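Local structure of putative Chlorite dismutase TA0507 (Thermoplasma acidophilum, 3DTZ) at residues L29-L34 with P104-S109; K160-E165 with A216-W221. The protein is of unknown function but, as a member of the chlorite dismutase family, probably binds heme and may act as an oxidoreductase. All blocks are in the same frame, centred on the assembly; numbering follows the deposited sequence.

How the interactions relate
Interaction 1 and interaction 2 lie on opposite sides of the chain's centre, their own centres about 37 Å apart, and share no secondary-structure element. Interaction 1 (29-34 with 104-109) pairs two strands of the antiparallel sheet through regular backbone bonds, with buried Tyr31 and Leu33 and a polar end made by serines. Interaction 2 (160-165 with 216-221) sets helix 156-172 against the turn before strand 222-223. Side chains do most of its work, helped by one water and a backbone N-H: a salt-bridge network round Arg217 beside a small apolar patch at Ile162. Both contacts are partly buried, but interaction 2 lies farther from the centre. Each touches the third subunit, and interaction 1 also meets the second.

Interaction 1 of 2, residues L29-L34 with P104-S109; sequences LSYRLL and PIAVSS
Tyr31, Arg32 and Leu33 pair antiparallel with Ser108, Val107 and Ala106, the short strand axes running at 142° to each other and closing to 4.2 Å. Arg32 and Val107 form the hydrogen-bonded pair: Arg32 N gives to Val107 O at 2.8 Å, and Val107 N returns a bond to Arg32 O. Past the strand end, Leu34 N reaches Ile105 O at 2.9 Å in a nearly straight bond (173°). At the other end Ser30 O is gripped twice, by Ser108 OG at 2.9 Å, which also bonds Thr75 of the second subunit, and by Ser109 N, from above the carbonyl plane. Strands 25-33 and 106-116 are the first and fourth of a beta-alpha-beta-beta-alpha-beta unit, neighbours as in the ferredoxin-like fold of this family. Ser108 CB sits over one face of the Tyr31 ring, 4.0 Å from its centroid, a CH-pi contact; helix 88-102 packs against that ring and its Gln99 takes the hydroxyl. Ser30 OG and Ser109 OG share a 2.6 Å hydrogen bond, and Ser109 OG also bonds Ser77. Arg32 starts with CG anti to the backbone N (chi1 -172°) and bends at chi3, bringing its guanidinium beside Val107, whose CG1 lies over one face, 3.6 Å from NH2; NE makes a salt bridge to Glu35 and NH1 bonds the backbone O of Asp76. Leu33 CD2 lies alongside Ile105 CD1 at 3.7 Å.

Interaction 2 of 2, residues K160-E165 with A216-W221; sequences KEIMHE and ARARKW
Glu161 and Glu165 both set CG anti to the backbone N (chi1 172° and -172°) and run on extended, so that two carboxylates one helical turn apart reach Arg217, whose own chain bends at chi3. The three form a salt-bridge network joining helix 156-172 to segment 216-221, just before strand 222-223. Arg217 NH2 meets Glu161 OE2 at 2.9 Å on the anti side of the carboxylate, tilted out of both planes. Glu165 mainly holds the backbone: its OE1 takes Arg217 N at 3.1 Å through the syn lone pair, while its salt bridge to Arg217 NE is long, the two flat groups being 77° apart. With a leucine in place of Arg217, the Glu161 carboxylate would probably be left without its cationic mate. Ile162 CG1 lies over one face of the guanidinium, 3.7 Å from Arg217 NH1. At the end of this branch, Ile162 CD1 comes within 3.5 Å of Trp221 CH2, on an indole that also meets the ring of Trp151. The other branch, Ile162 CG2, rests on Ala218, whose CB also touches the selenium of selenomethionine Met163. One water gives to Ile162 O and to Glu165 OE1 and accepts from Ala218 N at 2.7 Å.

Interaction 1 of 2, residues L29-L34 with P104-S109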
loop_
_atom_site.group_PDB
_atom_site.type_symbol
_atom_site.label_atom_id
_atom_site.label_comp_id
_atom_site.label_asym_id
_atom_site.label_seq_id
_atom_site.Cartn_x
_atom_site.Cartn_y
_atom_site.Cartn_z
ATOM N N LEU D 29 -6.819 -10.188 16.472
ATOM C CA LEU D 29 -5.461 -9.630 16.290
ATOM C C LEU D 29 -4.610 -10.675 15.586
ATOM O O LEU D 29 -4.720 -11.861 15.896
ATOM C CB LEU D 29 -4.794 -9.314 17.650
ATOM C CG LEU D 29 -5.611 -8.608 18.747
ATOM C CD1 LEU D 29 -4.725 -8.404 19.988
ATOM C CD2 LEU D 29 -6.175 -7.266 18.214
ATOM N N SER D 30 -3.741 -10.247 14.679
ATOM C CA SER D 30 -2.767 -11.184 14.117
ATOM C C SER D 30 -1.352 -10.600 14.199
ATOM O O SER D 30 -1.184 -9.374 14.199
ATOM C CB SER D 30 -3.146 -11.592 12.696
ATOM O OG SER D 30 -3.057 -10.491 11.796
ATOM N N TYR D 31 -0.371 -11.485 14.355
ATOM C CA TYR D 31 1.016 -11.084 14.537
ATOM C C TYR D 31 1.922 -11.964 13.723
ATOM O O TYR D 31 1.637 -13.146 13.507
ATOM C CB TYR D 31 1.424 -11.210 16.020
ATOM C CG TYR D 31 0.840 -10.141 16.903
ATOM C CD1 TYR D 31 -0.460 -10.292 17.447
ATOM C CD2 TYR D 31 1.548 -8.983 17.177
ATOM C CE1 TYR D 31 -1.035 -9.295 18.246
ATOM C CE2 TYR D 31 0.992 -7.966 17.987
ATOM C CZ TYR D 31 -0.288 -8.142 18.514
ATOM O OH TYR D 31 -0.825 -7.160 19.290
ATOM N N ARG D 32 3.052 -11.392 13.331
ATOM C CA ARG D 32 4.053 -12.104 12.582
ATOM C C ARG D 32 5.379 -11.934 13.287
ATOM O O ARG D 32 5.815 -10.798 13.554
ATOM C CB ARG D 32 4.150 -11.541 11.177
ATOM C CG ARG D 32 5.061 -12.384 10.232
ATOM C CD ARG D 32 5.090 -11.798 8.834
ATOM N NE ARG D 32 5.658 -10.480 8.800
ATOM C CZ ARG D 32 4.909 -9.368 8.677
ATOM N NH1 ARG D 32 3.550 -9.417 8.512
ATOM N NH2 ARG D 32 5.513 -8.209 8.681
ATOM N N LEU D 33 6.024 -13.068 13.561
ATOM C CA LEU D 33 7.376 -13.069 14.140
ATOM C C LEU D 33 8.373 -12.340 13.235
ATOM O O LEU D 33 8.391 -12.543 12.011
ATOM C CB LEU D 33 7.851 -14.517 14.398
ATOM C CG LEU D 33 7.035 -15.305 15.426
ATOM C CD1 LEU D 33 7.662 -16.681 15.574
ATOM C CD2 LEU D 33 7.052 -14.589 16.798
ATOM N N LEU D 34 9.179 -11.465 13.839
ATOM C CA LEU D 34 10.188 -10.695 13.105
ATOM C C LEU D 34 11.206 -11.591 12.407
ATOM O O LEU D 34 11.669 -12.569 12.969
ATOM C CB LEU D 34 10.920 -9.722 14.039
ATOM C CG LEU D 34 10.000 -8.601 14.564
ATOM C CD1 LEU D 34 10.784 -7.703 15.515
ATOM C CD2 LEU D 34 9.410 -7.804 13.418
ATOM N N PRO D 104 8.449 -7.310 21.480
ATOM C CA PRO D 104 9.897 -7.602 21.391
ATOM C C PRO D 104 10.271 -8.599 20.294
ATOM O O PRO D 104 11.437 -8.626 19.875
ATOM C CB PRO D 104 10.227 -8.203 22.778
ATOM C CG PRO D 104 9.091 -7.758 23.662
ATOM C CD PRO D 104 7.892 -7.767 22.768
ATOM N N ILE D 105 9.304 -9.395 19.813
ATOM C CA ILE D 105 9.606 -10.435 18.817
ATOM C C ILE D 105 8.740 -10.436 17.554
ATOM O O ILE D 105 8.912 -11.300 16.690
ATOM C CB ILE D 105 9.535 -11.868 19.445
ATOM C CG1 ILE D 105 8.126 -12.157 19.981
ATOM C CG2 ILE D 105 10.619 -12.001 20.535
ATOM C CD1 ILE D 105 7.844 -13.630 20.273
ATOM N N ALA D 106 7.747 -9.557 17.480
ATOM C CA ALA D 106 6.761 -9.665 16.399
ATOM C C ALA D 106 6.105 -8.333 16.090
ATOM O O ALA D 106 6.184 -7.401 16.885
ATOM C CB ALA D 106 5.680 -10.657 16.795
ATOM N N VAL D 107 5.471 -8.245 14.929
ATOM C CA VAL D 107 4.669 -7.062 14.602
ATOM C C VAL D 107 3.226 -7.478 14.310
ATOM O O VAL D 107 2.988 -8.594 13.861
ATOM C CB VAL D 107 5.263 -6.317 13.381
ATOM C CG1 VAL D 107 5.149 -7.148 12.118
ATOM C CG2 VAL D 107 4.603 -4.946 13.219
ATOM N N SER D 108 2.270 -6.600 14.574
ATOM C CA SER D 108 0.888 -6.961 14.282
ATOM C C SER D 108 0.619 -6.768 12.817
ATOM O O SER D 108 1.035 -5.763 12.225
ATOM C CB SER D 108 -0.094 -6.151 15.112
ATOM O OG SER D 108 -1.441 -6.560 14.859
ATOM N N SER D 109 -0.082 -7.730 12.225
ATOM C CA SER D 109 -0.474 -7.613 10.823
ATOM C C SER D 109 -1.962 -7.272 10.617
ATOM O O SER D 109 -2.370 -6.928 9.491
ATOM C CB SER D 109 -0.108 -8.911 10.097
ATOM O OG SER D 109 -0.716 -9.998 10.767
#

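Interaction 2 of 2, residues K160-E165 with A216-W221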
loop_
_atom_site.group_PDB
_atom_site.type_symbol
_atom_site.label_atom_id
_atom_site.label_comp_id
_atom_site.label_asym_id
_atom_site.label_seq_id
_atom_site.Cartn_x
_atom_site.Cartn_y
_atom_site.Cartn_z
ATOM N N LYS D 160 -34.337 -6.100 3.863
ATOM C CA LYS D 160 -34.831 -7.310 4.532
ATOM C C LYS D 160 -35.071 -8.479 3.574
ATOM O O LYS D 160 -34.764 -9.625 3.903
ATOM C CB LYS D 160 -36.128 -7.022 5.288
ATOM C CG LYS D 160 -35.963 -6.849 6.792
ATOM C CD LYS D 160 -37.333 -6.745 7.495
ATOM C CE LYS D 160 -37.917 -8.119 7.845
ATOM N NZ LYS D 160 -37.122 -8.816 8.919
ATOM N N GLU D 161 -35.641 -8.176 2.407
ATOM C CA GLU D 161 -35.921 -9.174 1.377
ATOM C C GLU D 161 -34.620 -9.708 0.771
ATOM O O GLU D 161 -34.440 -10.923 0.649
ATOM C CB GLU D 161 -36.815 -8.574 0.292
ATOM C CG GLU D 161 -37.012 -9.459 -0.925
ATOM C CD GLU D 161 -37.620 -8.710 -2.093
ATOM O OE1 GLU D 161 -38.395 -7.753 -1.856
ATOM O OE2 GLU D 161 -37.329 -9.083 -3.252
ATOM N N ILE D 162 -33.722 -8.796 0.401
ATOM C CA ILE D 162 -32.422 -9.181 -0.130
ATOM C C ILE D 162 -31.693 -10.069 0.888
ATOM O O ILE D 162 -31.174 -11.128 0.531
ATOM C CB ILE D 162 -31.567 -7.955 -0.519
ATOM C CG1 ILE D 162 -32.185 -7.238 -1.719
ATOM C CG2 ILE D 162 -30.126 -8.386 -0.845
ATOM C CD1 ILE D 162 -31.845 -5.763 -1.802
HETATM N N MSE D 163 -31.689 -9.650 2.152
HETATM C CA MSE D 163 -31.031 -10.419 3.206
HETATM C C MSE D 163 -31.708 -11.744 3.509
HETATM O O MSE D 163 -31.034 -12.725 3.818
HETATM C CB MSE D 163 -30.852 -9.588 4.483
HETATM C CG MSE D 163 -29.928 -8.394 4.299
HETATM SE SE MSE D 163 -28.186 -8.884 3.477
HETATM C CE MSE D 163 -27.654 -10.206 4.828
ATOM N N HIS D 164 -33.035 -11.790 3.424
ATOM C CA HIS D 164 -33.744 -13.051 3.651
ATOM C C HIS D 164 -33.317 -14.110 2.639
ATOM O O HIS D 164 -33.110 -15.270 3.005
ATOM C CB HIS D 164 -35.262 -12.854 3.618
ATOM C CG HIS D 164 -36.039 -14.132 3.706
ATOM N ND1 HIS D 164 -36.375 -14.880 2.594
ATOM C CD2 HIS D 164 -36.549 -14.795 4.771
ATOM C CE1 HIS D 164 -37.059 -15.946 2.973
ATOM N NE2 HIS D 164 -37.179 -15.918 4.288
ATOM N N GLU D 165 -33.170 -13.697 1.379
ATOM C CA GLU D 165 -32.750 -14.584 0.295
ATOM C C GLU D 165 -31.395 -15.201 0.603
ATOM O O GLU D 165 -31.182 -16.393 0.372
ATOM C CB GLU D 165 -32.662 -13.828 -1.034
ATOM C CG GLU D 165 -32.419 -14.756 -2.247
ATOM C CD GLU D 165 -31.705 -14.089 -3.425
ATOM O OE1 GLU D 165 -30.759 -13.305 -3.209
ATOM O OE2 GLU D 165 -32.090 -14.368 -4.586
ATOM N N ALA D 216 -26.255 -15.050 -4.385
ATOM C CA ALA D 216 -27.207 -14.149 -3.720
ATOM C C ALA D 216 -27.097 -12.694 -4.209
ATOM O O ALA D 216 -25.992 -12.178 -4.398
ATOM C CB ALA D 216 -27.020 -14.211 -2.218
ATOM N N ARG D 217 -28.250 -12.046 -4.405
ATOM C CA ARG D 217 -28.325 -10.638 -4.793
ATOM C C ARG D 217 -27.549 -9.713 -3.833
ATOM O O ARG D 217 -27.022 -8.669 -4.257
ATOM C CB ARG D 217 -29.793 -10.159 -4.853
ATOM C CG ARG D 217 -30.680 -10.836 -5.884
ATOM C CD ARG D 217 -32.035 -10.089 -5.995
ATOM N NE ARG D 217 -32.970 -10.466 -4.927
ATOM C CZ ARG D 217 -33.857 -9.652 -4.354
ATOM N NH1 ARG D 217 -33.944 -8.377 -4.714
ATOM N NH2 ARG D 217 -34.663 -10.113 -3.401
ATOM N N ALA D 218 -27.499 -10.100 -2.557
ATOM C CA ALA D 218 -26.754 -9.355 -1.510
ATOM C C ALA D 218 -25.334 -8.992 -1.954
ATOM O O ALA D 218 -24.838 -7.908 -1.640
ATOM C CB ALA D 218 -26.725 -10.150 -0.202
ATOM N N ARG D 219 -24.702 -9.881 -2.727
ATOM C CA ARG D 219 -23.332 -9.663 -3.238
ATOM C C ARG D 219 -23.134 -8.353 -4.017
ATOM O O ARG D 219 -22.022 -7.802 -4.048
ATOM C CB ARG D 219 -22.906 -10.830 -4.120
ATOM C CG ARG D 219 -22.833 -12.166 -3.380
ATOM C CD ARG D 219 -21.879 -12.135 -2.182
ATOM N NE ARG D 219 -20.531 -11.653 -2.507
ATOM C CZ ARG D 219 -19.545 -11.493 -1.611
ATOM N NH1 ARG D 219 -19.730 -11.800 -0.323
ATOM N NH2 ARG D 219 -18.352 -11.046 -2.002
ATOM N N LYS D 220 -24.207 -7.867 -4.637
ATOM C CA LYS D 220 -24.126 -6.684 -5.487
ATOM C C LYS D 220 -23.683 -5.451 -4.693
ATOM O O LYS D 220 -23.102 -4.528 -5.262
ATOM C CB LYS D 220 -25.467 -6.408 -6.181
ATOM C CG LYS D 220 -25.843 -7.440 -7.247
ATOM C CD LYS D 220 -27.063 -7.019 -8.044
ATOM C CE LYS D 220 -28.363 -7.309 -7.316
ATOM N NZ LYS D 220 -29.525 -6.863 -8.170
ATOM N N TRP D 221 -23.946 -5.460 -3.385
ATOM C CA TRP D 221 -23.628 -4.321 -2.534
ATOM C C TRP D 221 -22.447 -4.563 -1.588
ATOM O O TRP D 221 -22.069 -3.654 -0.843
ATOM C CB TRP D 221 -24.849 -3.891 -1.716
ATOM C CG TRP D 221 -25.999 -3.375 -2.541
ATOM C CD1 TRP D 221 -26.219 -2.089 -2.943
ATOM C CD2 TRP D 221 -27.093 -4.147 -3.034
ATOM N NE1 TRP D 221 -27.397 -2.012 -3.679
ATOM C CE2 TRP D 221 -27.953 -3.263 -3.737
ATOM C CE3 TRP D 221 -27.436 -5.503 -2.950
ATOM C CZ2 TRP D 221 -29.116 -3.701 -4.368
ATOM C CZ3 TRP D 221 -28.595 -5.931 -3.562
ATOM C CH2 TRP D 221 -29.426 -5.034 -4.261
HETATM O O HOH W 1 -29.391 -11.719 -1.645
#